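Local coordinates for protein probable starch synthase 4, chloroplastic/amyloplastic (Arabidopsis thaliana, PDB 6GNE) that binds adenosine-5'-diphosphate and a glycan in the cleft between the two domains of a GT-B glycosyltransferase fold, as a member of the starch synthase family, at residues G26-G29 against D30-G34; I315-L318 against V319-G323; E397-L401 against T402-A406. One frame throughout, in Å; residues are numbered along the deposited sequence.

Interaction 1 of 3, residues G26-G29 against D30-G34; sequences GGLG and DVVAG. With ADP (adenosine-5'-diphosphate), chain F; AC1 (4,6-dideoxy-4-{[(1S,4R,5S,6S)-4,5,6-trihydroxy-3-(hydroxymethyl)cyclohex-2-en-1-yl]amino}-alpha-D-glucopyranose), chain C.
The Lys-X-Gly-Gly-Leu motif of starch and glycogen synthases runs straight into the first turn of helix 27-41, where Gly27 and Leu28 are tied to Val31 and Val32. Val31 N donates to Gly27 O (2.9 Å) and Val32 N to Leu28 O (3.0 Å, N-H...O 161°), while the next bond, from Ala33 N to Gly29 O, is weak. As at any helix start, the first amides have no helical carbonyl one turn earlier to bond to, and Gly27 N donates instead to ADP O1B at 2.9 Å. Because Gly26 and Gly27 carry no side chains, both ligands can lie against bare backbone here, and the positive end of the helix would probably favour the charge on the phosphate.

Asp30 extends the same surface. Its CG lies beside the backbone N and anti to the carbonyl carbon (chi1 -79°), which turns the carboxylate back along the start of the helix. OD2 accepts a hydrogen bond from ADP O3' (2.8 Å), and OD1 forms a salt bridge with Lys24, the residue that opens the motif, so the two oxygens divide their work between the ribose and a lysine that also bonds ADP. Val31 faces the other ligand, with CG2 3.6 Å from AC1 O6B. Leu28 and Val32 run side by side in the same direction, CD2 of Leu28 4.1 Å from CG2 of Val32. Glu18 OE1 accepts a hydrogen bond from Gly26 N and a weak one from Gly29 N, tying the residue before the helix to its first turn. Such a glycine-rich helix start, following the first strand of a beta-alpha-beta unit, is typical of the N-terminal domain of GT-B starch synthases, where it borders the interdomain cleft.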
loop_
_atom_site.group_PDB
_atom_site.type_symbol
_atom_site.label_atom_id
_atom_site.label_comp_id
_atom_site.label_asym_id
_atom_site.label_seq_id
_atom_site.Cartn_x
_atom_site.Cartn_y
_atom_site.Cartn_z
ATOM N N GLY A 26 0.661 4.610 -3.269
ATOM C CA GLY A 26 1.551 3.800 -2.482
ATOM C C GLY A 26 1.192 2.333 -2.472
ATOM O O GLY A 26 0.904 1.749 -3.513
ATOM N N GLY A 27 1.198 1.741 -1.284
ATOM C CA GLY A 27 1.034 0.329 -1.136
ATOM C C GLY A 27 -0.344 -0.234 -1.444
ATOM O O GLY A 27 -0.464 -1.414 -1.779
ATOM N N LEU A 28 -1.376 0.590 -1.296
ATOM C CA LEU A 28 -2.750 0.153 -1.544
ATOM C C LEU A 28 -2.883 -0.337 -2.973
ATOM O O LEU A 28 -3.301 -1.454 -3.227
ATOM C CB LEU A 28 -3.758 1.285 -1.294
ATOM C CG LEU A 28 -5.214 0.776 -1.299
ATOM C CD1 LEU A 28 -6.039 1.374 -0.156
ATOM C CD2 LEU A 28 -5.857 1.093 -2.622
ATOM N N GLY A 29 -2.479 0.508 -3.903
ATOM C CA GLY A 29 -2.427 0.123 -5.291
ATOM C C GLY A 29 -1.651 -1.156 -5.543
ATOM O O GLY A 29 -2.056 -1.925 -6.398
ATOM N N ASP A 30 -0.526 -1.358 -4.850
ATOM C CA ASP A 30 0.274 -2.570 -5.018
ATOM C C ASP A 30 -0.501 -3.809 -4.602
ATOM O O ASP A 30 -0.468 -4.840 -5.289
ATOM C CB ASP A 30 1.573 -2.516 -4.194
ATOM C CG ASP A 30 2.655 -1.683 -4.840
ATOM O OD1 ASP A 30 2.530 -1.238 -5.995
ATOM O OD2 ASP A 30 3.698 -1.505 -4.190
ATOM N N VAL A 31 -1.179 -3.679 -3.464
ATOM C CA VAL A 31 -1.934 -4.762 -2.872
ATOM C C VAL A 31 -3.124 -5.185 -3.728
ATOM O O VAL A 31 -3.363 -6.386 -3.910
ATOM C CB VAL A 31 -2.371 -4.396 -1.433
ATOM C CG1 VAL A 31 -3.382 -5.416 -0.871
ATOM C CG2 VAL A 31 -1.116 -4.304 -0.535
ATOM N N VAL A 32 -3.849 -4.213 -4.265
ATOM C CA VAL A 32 -5.033 -4.529 -5.059
ATOM C C VAL A 32 -4.616 -5.404 -6.231
ATOM O O VAL A 32 -5.235 -6.428 -6.453
ATOM C CB VAL A 32 -5.800 -3.270 -5.518
ATOM C CG1 VAL A 32 -6.869 -3.603 -6.546
ATOM C CG2 VAL A 32 -6.435 -2.622 -4.299
ATOM N N ALA A 33 -3.555 -5.023 -6.941
ATOM C CA ALA A 33 -3.031 -5.816 -8.068
ATOM C C ALA A 33 -2.471 -7.182 -7.620
ATOM O O ALA A 33 -2.768 -8.226 -8.209
ATOM C CB ALA A 33 -1.968 -5.028 -8.820
ATOM N N GLY A 34 -1.688 -7.163 -6.556
ATOM C CA GLY A 34 -1.006 -8.357 -6.109
ATOM C C GLY A 34 -1.935 -9.444 -5.586
ATOM O O GLY A 34 -1.806 -10.607 -5.979
HETATM P PB ADP F . 2.827 3.389 1.890
HETATM O O1B ADP F . 1.617 2.615 1.456
HETATM O O2B ADP F . 3.392 4.363 0.897
HETATM O O3B ADP F . 2.598 4.043 3.233
HETATM P PA ADP F . 4.122 0.848 1.454
HETATM O O1A ADP F . 5.475 0.333 1.852
HETATM O O2A ADP F . 2.965 -0.039 1.838
HETATM O O3A ADP F . 4.008 2.317 2.102
HETATM O "O5'" ADP F . 4.031 1.090 -0.131
HETATM C "C5'" ADP F . 4.937 1.950 -0.824
HETATM C "C4'" ADP F . 5.048 1.665 -2.333
HETATM O "O4'" ADP F . 5.244 2.895 -3.046
HETATM C "C3'" ADP F . 6.256 0.828 -2.700
HETATM O "O3'" ADP F . 5.982 0.147 -3.913
HETATM C "C2'" ADP F . 7.333 1.851 -2.953
HETATM O "O2'" ADP F . 8.365 1.369 -3.796
HETATM C "C1'" ADP F . 6.544 2.930 -3.634
HETATM N N9 ADP F . 7.099 4.288 -3.445
HETATM C C8 ADP F . 6.992 5.064 -2.359
HETATM N N7 ADP F . 7.583 6.262 -2.573
HETATM C C5 ADP F . 8.079 6.264 -3.820
HETATM C C6 ADP F . 8.838 7.214 -4.692
HETATM N N6 ADP F . 9.191 8.438 -4.224
HETATM N N1 ADP F . 9.155 6.794 -5.950
HETATM C C2 ADP F . 8.810 5.556 -6.387
HETATM N N3 ADP F . 8.137 4.663 -5.644
HETATM C C4 ADP F . 7.757 4.954 -4.384
HETATM C C1 AC1 C . -3.667 6.012 0.996
HETATM O O2 AC1 C . -5.465 5.043 2.304
HETATM C C2 AC1 C . -4.180 4.766 1.724
HETATM C C4A AC1 C . 0.489 -0.482 3.946
HETATM C C3 AC1 C . -3.162 4.258 2.758
HETATM O O3 AC1 C . -3.704 3.066 3.333
HETATM C C4 AC1 C . -1.809 4.016 2.082
HETATM N N4A AC1 C . -0.770 3.452 2.962
HETATM C C5 AC1 C . -1.393 5.361 1.479
HETATM O O5 AC1 C . -2.352 5.761 0.497
HETATM C C6 AC1 C . -0.061 5.313 0.751
HETATM C C1B AC1 C . -0.863 2.142 3.624
HETATM C C2B AC1 C . 0.202 1.911 4.726
HETATM O O2B AC1 C . 0.937 3.101 5.072
HETATM C C3B AC1 C . 1.182 0.781 4.433
HETATM O O3B AC1 C . 1.784 0.432 5.676
HETATM O O4 AC1 C . 1.478 -1.454 3.603
HETATM C C5B AC1 C . -0.431 -0.198 2.796
HETATM C C7B AC1 C . -0.987 1.006 2.627
HETATM C C6B AC1 C . -0.794 -1.309 1.838
HETATM O O6B AC1 C . -1.502 -2.353 2.518
#

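Interaction 2 of 3, residues I315-L318 against V319-G323; sequences ITRL and VPQKG. With ADP (adenosine-5'-diphosphate), chain F; AC1 (4,6-dideoxy-4-{[(1S,4R,5S,6S)-4,5,6-trihydroxy-3-(hydroxymethyl)cyclohex-2-en-1-yl]amino}-alpha-D-glucopyranose), chain C.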
loop_
_atom_site.group_PDB
_atom_site.type_symbol
_atom_site.label_atom_id
_atom_site.label_comp_id
_atom_site.label_asym_id
_atom_site.label_seq_id
_atom_site.Cartn_x
_atom_site.Cartn_y
_atom_site.Cartn_z
ATOM N N ILE A 315 13.392 4.568 0.047
ATOM C CA ILE A 315 12.330 4.869 -0.932
ATOM C C ILE A 315 11.031 4.946 -0.171
ATOM O O ILE A 315 10.564 3.944 0.375
ATOM C CB ILE A 315 12.198 3.770 -1.988
ATOM C CG1 ILE A 315 13.476 3.706 -2.839
ATOM C CG2 ILE A 315 10.995 4.037 -2.875
ATOM C CD1 ILE A 315 13.661 2.396 -3.550
ATOM N N THR A 316 10.422 6.119 -0.146
ATOM C CA THR A 316 9.290 6.344 0.741
ATOM C C THR A 316 8.571 7.646 0.408
ATOM O O THR A 316 9.115 8.531 -0.259
ATOM C CB THR A 316 9.776 6.413 2.213
ATOM O OG1 THR A 316 8.656 6.426 3.098
ATOM C CG2 THR A 316 10.631 7.653 2.455
ATOM N N ARG A 317 7.337 7.742 0.875
ATOM C CA ARG A 317 6.657 9.012 0.948
ATOM C C ARG A 317 7.204 9.647 2.217
ATOM O O ARG A 317 7.423 8.967 3.194
ATOM C CB ARG A 317 5.124 8.835 1.012
ATOM C CG ARG A 317 4.537 8.215 -0.267
ATOM C CD ARG A 317 3.074 7.754 -0.174
ATOM N NE ARG A 317 2.799 7.024 1.084
ATOM C CZ ARG A 317 2.252 7.552 2.184
ATOM N NH1 ARG A 317 1.882 8.827 2.189
ATOM N NH2 ARG A 317 2.038 6.798 3.280
ATOM N N LEU A 318 7.423 10.950 2.181
ATOM C CA LEU A 318 7.991 11.675 3.288
ATOM C C LEU A 318 6.877 12.345 4.088
ATOM O O LEU A 318 6.552 13.508 3.883
ATOM C CB LEU A 318 8.997 12.683 2.767
ATOM C CG LEU A 318 10.253 12.121 2.082
ATOM C CD1 LEU A 318 10.948 13.246 1.338
ATOM C CD2 LEU A 318 11.212 11.502 3.081
ATOM N N VAL A 319 6.311 11.570 5.005
ATOM C CA VAL A 319 5.222 12.002 5.902
ATOM C C VAL A 319 5.554 11.521 7.315
ATOM O O VAL A 319 6.300 10.572 7.471
ATOM C CB VAL A 319 3.844 11.434 5.418
ATOM C CG1 VAL A 319 3.532 11.933 4.007
ATOM C CG2 VAL A 319 3.807 9.893 5.415
ATOM N N PRO A 320 4.993 12.153 8.357
ATOM C CA PRO A 320 5.350 11.747 9.736
ATOM C C PRO A 320 5.340 10.265 10.022
ATOM O O PRO A 320 6.180 9.799 10.774
ATOM C CB PRO A 320 4.305 12.444 10.581
ATOM C CG PRO A 320 3.948 13.683 9.798
ATOM C CD PRO A 320 4.209 13.405 8.342
ATOM N N GLN A 321 4.414 9.519 9.414
ATOM C CA GLN A 321 4.309 8.085 9.654
ATOM C C GLN A 321 5.659 7.364 9.465
ATOM O O GLN A 321 5.997 6.417 10.228
ATOM C CB GLN A 321 3.262 7.481 8.733
ATOM C CG GLN A 321 3.161 5.954 8.758
ATOM C CD GLN A 321 2.320 5.388 7.643
ATOM O OE1 GLN A 321 1.427 6.067 7.142
ATOM N NE2 GLN A 321 2.610 4.134 7.236
ATOM N N LYS A 322 6.414 7.816 8.469
ATOM C CA LYS A 322 7.631 7.147 8.039
ATOM C C LYS A 322 8.888 7.498 8.870
ATOM O O LYS A 322 9.980 7.012 8.573
ATOM C CB LYS A 322 7.871 7.475 6.563
ATOM C CG LYS A 322 6.717 7.069 5.670
ATOM C CD LYS A 322 6.527 5.546 5.615
ATOM C CE LYS A 322 5.532 5.160 4.550
ATOM N NZ LYS A 322 5.076 3.760 4.670
ATOM N N GLY A 323 8.718 8.319 9.907
ATOM C CA GLY A 323 9.806 8.693 10.788
ATOM C C GLY A 323 10.801 9.602 10.059
ATOM O O GLY A 323 11.975 9.278 9.943
HETATM P PB ADP F . 2.827 3.389 1.890
HETATM O O1B ADP F . 1.617 2.615 1.456
HETATM O O2B ADP F . 3.392 4.363 0.897
HETATM O O3B ADP F . 2.598 4.043 3.233
HETATM P PA ADP F . 4.122 0.848 1.454
HETATM O O1A ADP F . 5.475 0.333 1.852
HETATM O O2A ADP F . 2.965 -0.039 1.838
HETATM O O3A ADP F . 4.008 2.317 2.102
HETATM O "O5'" ADP F . 4.031 1.090 -0.131
HETATM C "C5'" ADP F . 4.937 1.950 -0.824
HETATM C "C4'" ADP F . 5.048 1.665 -2.333
HETATM O "O4'" ADP F . 5.244 2.895 -3.046
HETATM C "C3'" ADP F . 6.256 0.828 -2.700
HETATM O "O3'" ADP F . 5.982 0.147 -3.913
HETATM C "C2'" ADP F . 7.333 1.851 -2.953
HETATM O "O2'" ADP F . 8.365 1.369 -3.796
HETATM C "C1'" ADP F . 6.544 2.930 -3.634
HETATM N N9 ADP F . 7.099 4.288 -3.445
HETATM C C8 ADP F . 6.992 5.064 -2.359
HETATM N N7 ADP F . 7.583 6.262 -2.573
HETATM C C5 ADP F . 8.079 6.264 -3.820
HETATM C C6 ADP F . 8.838 7.214 -4.692
HETATM N N6 ADP F . 9.191 8.438 -4.224
HETATM N N1 ADP F . 9.155 6.794 -5.950
HETATM C C2 ADP F . 8.810 5.556 -6.387
HETATM N N3 ADP F . 8.137 4.663 -5.644
HETATM C C4 ADP F . 7.757 4.954 -4.384
HETATM C C1 AC1 C . -3.667 6.012 0.996
HETATM O O2 AC1 C . -5.465 5.043 2.304
HETATM C C2 AC1 C . -4.180 4.766 1.724
HETATM C C4A AC1 C . 0.489 -0.482 3.946
HETATM C C3 AC1 C . -3.162 4.258 2.758
HETATM O O3 AC1 C . -3.704 3.066 3.333
HETATM C C4 AC1 C . -1.809 4.016 2.082
HETATM N N4A AC1 C . -0.770 3.452 2.962
HETATM C C5 AC1 C . -1.393 5.361 1.479
HETATM O O5 AC1 C . -2.352 5.761 0.497
HETATM C C6 AC1 C . -0.061 5.313 0.751
HETATM C C1B AC1 C . -0.863 2.142 3.624
HETATM C C2B AC1 C . 0.202 1.911 4.726
HETATM O O2B AC1 C . 0.937 3.101 5.072
HETATM C C3B AC1 C . 1.182 0.781 4.433
HETATM O O3B AC1 C . 1.784 0.432 5.676
HETATM O O4 AC1 C . 1.478 -1.454 3.603
HETATM C C5B AC1 C . -0.431 -0.198 2.796
HETATM C C7B AC1 C . -0.987 1.006 2.627
HETATM C C6B AC1 C . -0.794 -1.309 1.838
HETATM O O6B AC1 C . -1.502 -2.353 2.518
#
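Thr316 and Arg317, at the C-terminal end of strand 311-317 in the Rossmann-like second domain of the GT-B fold, pack closely on Lys322 across the loop that leads to helix 324-336. The aliphatic part of Lys322 slides past Thr316 in the opposite direction, CG lying 3.3 Å from Thr316 OG1 and 3.2 Å from Arg317 O; the hydroxyl itself donates to Arg317 O (2.8 Å). A bend at chi2 (-66°) then steers the lysine to the diphosphate, where NZ bonds ADP O3A and O3B and also forms a salt bridge with Glu397. The contact is looser at Val319, which is partly exposed and meets Arg317 only obliquely, CG2 3.9 Å from NH1. The Val319 N bond to Arg317 O is long and weak.

Gln321, extended beyond CG, comes alongside, OE1 at the edge of the Arg317 guanidinium and NE2 donating almost straight to AC1 O2B (2.9 Å). AC1 C6 lies over one guanidinium face, offset toward the rim. Arg317 NH2 and Lys322 NZ share ADP O3B, which probably offsets the phosphate charge; Arg317 NE binds ADP O2B at 2.7 Å and NH2 binds O3B at 2.8 Å, the latter with an N-H...O angle of 175°.

Interaction 3 of 3, residues E397-L401 against T402-A406; sequences EPCGL and TQMIA. With AC1 (4,6-dideoxy-4-{[(1S,4R,5S,6S)-4,5,6-trihydroxy-3-(hydroxymethyl)cyclohex-2-en-1-yl]amino}-alpha-D-glucopyranose), chain C; ADP (adenosine-5'-diphosphate), chain F.
Three consecutive amides, those of Cys399, Gly400 and Leu401, serve two different ligands just before the chain enters helix 402-408, whose first turn is held to Leu401 by Ile405. Cys399 N donates to AC1 O3B, Gly400 N to AC1 O4 (2.9 Å), and Leu401 N to ADP O1A (2.8 Å) along an almost straight N-H...O line of 177°. Positive phi at Gly400 (82°) probably helps turn the chain so that these amides face the ligands. Glu397 OE1 adds a side-chain acceptor for AC1 O3B at 2.7 Å, giving that hydroxyl both an acceptor and a backbone donor. Thr402 N, the first amide of the helix, makes a weak bond to ADP O1A, so the helix start probably helps to stabilise the alpha phosphate.

Leu401 joins loop to helix. Its carbonyl O receives Ile405 N at 2.9 Å, and more weakly Met404 N, while its side chain puts CG close to ADP O2A. Thr402 CG2 approaches the ribose, 3.6 Å from ADP C2', and Ile405 CD1 lies near the O3' hydroxyl. Behind the loop, the extended Met404 chain brings CE within 3.7 Å of Cys399 SG, an apolar contact on the side away from the phosphates. With CG lodged between the backbone N and the carbonyl carbon (chi1 83°) and a second bend at chi2, Gln403 folds back toward the loop, where NE2 makes only weak bonds to the carbonyls of Cys399 and Gly400; its firmer partner is Ser424, so Gln403 links the loop to helix 419-424. A loop after a parallel strand that presents its amides to a diphosphate and then enters a helix is characteristic of the nucleotide-binding domain of GT-B glycosyltransferases.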
loop_
_atom_site.group_PDB
_atom_site.type_symbol
_atom_site.label_atom_id
_atom_site.label_comp_id
_atom_site.label_asym_id
_atom_site.label_seq_id
_atom_site.Cartn_x
_atom_site.Cartn_y
_atom_site.Cartn_z
ATOM N N GLU A 397 3.397 1.570 11.107
ATOM C CA GLU A 397 3.425 0.996 9.790
ATOM C C GLU A 397 2.437 -0.198 9.722
ATOM O O GLU A 397 2.761 -1.312 10.155
ATOM C CB GLU A 397 4.853 0.573 9.433
ATOM C CG GLU A 397 5.083 0.317 7.958
ATOM C CD GLU A 397 4.994 1.569 7.109
ATOM O OE1 GLU A 397 4.093 1.645 6.286
ATOM O OE2 GLU A 397 5.817 2.492 7.245
ATOM N N PRO A 398 1.222 0.043 9.180
ATOM C CA PRO A 398 0.208 -0.981 9.023
ATOM C C PRO A 398 0.738 -2.271 8.435
ATOM O O PRO A 398 0.456 -3.346 8.949
ATOM C CB PRO A 398 -0.789 -0.320 8.076
ATOM C CG PRO A 398 -0.715 1.139 8.411
ATOM C CD PRO A 398 0.729 1.373 8.759
ATOM N N CYS A 399 1.509 -2.143 7.354
ATOM C CA CYS A 399 2.265 -3.263 6.833
ATOM C C CYS A 399 3.655 -2.842 6.354
ATOM O O CYS A 399 4.669 -3.245 6.919
ATOM C CB CYS A 399 1.532 -3.972 5.727
ATOM S SG CYS A 399 2.428 -5.432 5.121
ATOM N N GLY A 400 3.691 -2.047 5.301
ATOM C CA GLY A 400 4.924 -1.742 4.613
ATOM C C GLY A 400 5.275 -2.852 3.632
ATOM O O GLY A 400 5.256 -4.043 3.963
ATOM N N LEU A 401 5.567 -2.440 2.410
ATOM C CA LEU A 401 5.972 -3.323 1.335
ATOM C C LEU A 401 7.442 -3.149 0.953
ATOM O O LEU A 401 8.084 -4.093 0.448
ATOM C CB LEU A 401 5.100 -3.054 0.121
ATOM C CG LEU A 401 3.594 -3.174 0.314
ATOM C CD1 LEU A 401 2.903 -2.960 -1.028
ATOM C CD2 LEU A 401 3.200 -4.521 0.884
ATOM N N THR A 402 7.985 -1.952 1.192
ATOM C CA THR A 402 9.332 -1.639 0.736
ATOM C C THR A 402 10.409 -2.537 1.372
ATOM O O THR A 402 11.398 -2.878 0.721
ATOM C CB THR A 402 9.655 -0.191 1.003
ATOM O OG1 THR A 402 9.553 0.063 2.414
ATOM C CG2 THR A 402 8.715 0.744 0.186
ATOM N N GLN A 403 10.197 -2.935 2.624
ATOM C CA GLN A 403 11.114 -3.876 3.268
ATOM C C GLN A 403 11.074 -5.268 2.614
ATOM O O GLN A 403 12.083 -5.961 2.557
ATOM C CB GLN A 403 10.848 -3.987 4.784
ATOM C CG GLN A 403 9.724 -4.931 5.264
ATOM C CD GLN A 403 8.349 -4.301 5.220
ATOM O OE1 GLN A 403 8.130 -3.254 4.577
ATOM N NE2 GLN A 403 7.405 -4.922 5.920
ATOM N N MET A 404 9.902 -5.671 2.128
ATOM C CA MET A 404 9.760 -6.935 1.432
ATOM C C MET A 404 10.430 -6.858 0.052
ATOM O O MET A 404 11.181 -7.777 -0.328
ATOM C CB MET A 404 8.299 -7.321 1.291
ATOM C CG MET A 404 7.566 -7.454 2.622
ATOM S SD MET A 404 5.883 -8.050 2.473
ATOM C CE MET A 404 5.221 -7.695 4.080
ATOM N N ILE A 405 10.215 -5.749 -0.656
ATOM C CA ILE A 405 10.834 -5.559 -1.963
ATOM C C ILE A 405 12.339 -5.493 -1.779
ATOM O O ILE A 405 13.072 -6.158 -2.524
ATOM C CB ILE A 405 10.342 -4.272 -2.688
ATOM C CG1 ILE A 405 8.809 -4.281 -2.904
ATOM C CG2 ILE A 405 11.040 -4.084 -4.033
ATOM C CD1 ILE A 405 8.236 -2.945 -3.298
ATOM N N ALA A 406 12.822 -4.710 -0.804
ATOM C CA ALA A 406 14.256 -4.638 -0.561
ATOM C C ALA A 406 14.873 -6.035 -0.375
ATOM O O ALA A 406 15.847 -6.379 -1.042
ATOM C CB ALA A 406 14.557 -3.763 0.636
HETATM C C1 AC1 C . -3.667 6.012 0.996
HETATM O O2 AC1 C . -5.465 5.043 2.304
HETATM C C2 AC1 C . -4.180 4.766 1.724
HETATM C C4A AC1 C . 0.489 -0.482 3.946
HETATM C C3 AC1 C . -3.162 4.258 2.758
HETATM O O3 AC1 C . -3.704 3.066 3.333
HETATM C C4 AC1 C . -1.809 4.016 2.082
HETATM N N4A AC1 C . -0.770 3.452 2.962
HETATM C C5 AC1 C . -1.393 5.361 1.479
HETATM O O5 AC1 C . -2.352 5.761 0.497
HETATM C C6 AC1 C . -0.061 5.313 0.751
HETATM C C1B AC1 C . -0.863 2.142 3.624
HETATM C C2B AC1 C . 0.202 1.911 4.726
HETATM O O2B AC1 C . 0.937 3.101 5.072
HETATM C C3B AC1 C . 1.182 0.781 4.433
HETATM O O3B AC1 C . 1.784 0.432 5.676
HETATM O O4 AC1 C . 1.478 -1.454 3.603
HETATM C C5B AC1 C . -0.431 -0.198 2.796
HETATM C C7B AC1 C . -0.987 1.006 2.627
HETATM C C6B AC1 C . -0.794 -1.309 1.838
HETATM O O6B AC1 C . -1.502 -2.353 2.518
HETATM P PB ADP F . 2.827 3.389 1.890
HETATM O O1B ADP F . 1.617 2.615 1.456
HETATM O O2B ADP F . 3.392 4.363 0.897
HETATM O O3B ADP F . 2.598 4.043 3.233
HETATM P PA ADP F . 4.122 0.848 1.454
HETATM O O1A ADP F . 5.475 0.333 1.852
HETATM O O2A ADP F . 2.965 -0.039 1.838
HETATM O O3A ADP F . 4.008 2.317 2.102
HETATM O "O5'" ADP F . 4.031 1.090 -0.131
HETATM C "C5'" ADP F . 4.937 1.950 -0.824
HETATM C "C4'" ADP F . 5.048 1.665 -2.333
HETATM O "O4'" ADP F . 5.244 2.895 -3.046
HETATM C "C3'" ADP F . 6.256 0.828 -2.700
HETATM O "O3'" ADP F . 5.982 0.147 -3.913
HETATM C "C2'" ADP F . 7.333 1.851 -2.953
HETATM O "O2'" ADP F . 8.365 1.369 -3.796
HETATM C "C1'" ADP F . 6.544 2.930 -3.634
HETATM N N9 ADP F . 7.099 4.288 -3.445
HETATM C C8 ADP F . 6.992 5.064 -2.359
HETATM N N7 ADP F . 7.583 6.262 -2.573
HETATM C C5 ADP F . 8.079 6.264 -3.820
HETATM C C6 ADP F . 8.838 7.214 -4.692
HETATM N N6 ADP F . 9.191 8.438 -4.224
HETATM N N1 ADP F . 9.155 6.794 -5.950
HETATM C C2 ADP F . 8.810 5.556 -6.387
HETATM N N3 ADP F . 8.137 4.663 -5.644
HETATM C C4 ADP F . 7.757 4.954 -4.384
#

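Overall arrangement
Along the chain the three contacts come in series, none nested in or crossing another, and each closes only a local turn: interaction 1 at the start of helix 27-41 in the N-terminal domain, interaction 2 between strand 311-317 and helix 324-336, and interaction 3 where the loop after strand 389-392 enters helix 402-408. The last two belong to neighbouring strands of one parallel sheet and meet directly, for instance at Ile315 O and Thr402 CG2. Across the cleft, Leu401 CD1 packs on Asp30 CB at 3.5 Å. Interactions 1 and 2 do not touch, with nearest atoms about 5 Å apart, but ADP and AC1 contact both, so the ligands bridge the two domains.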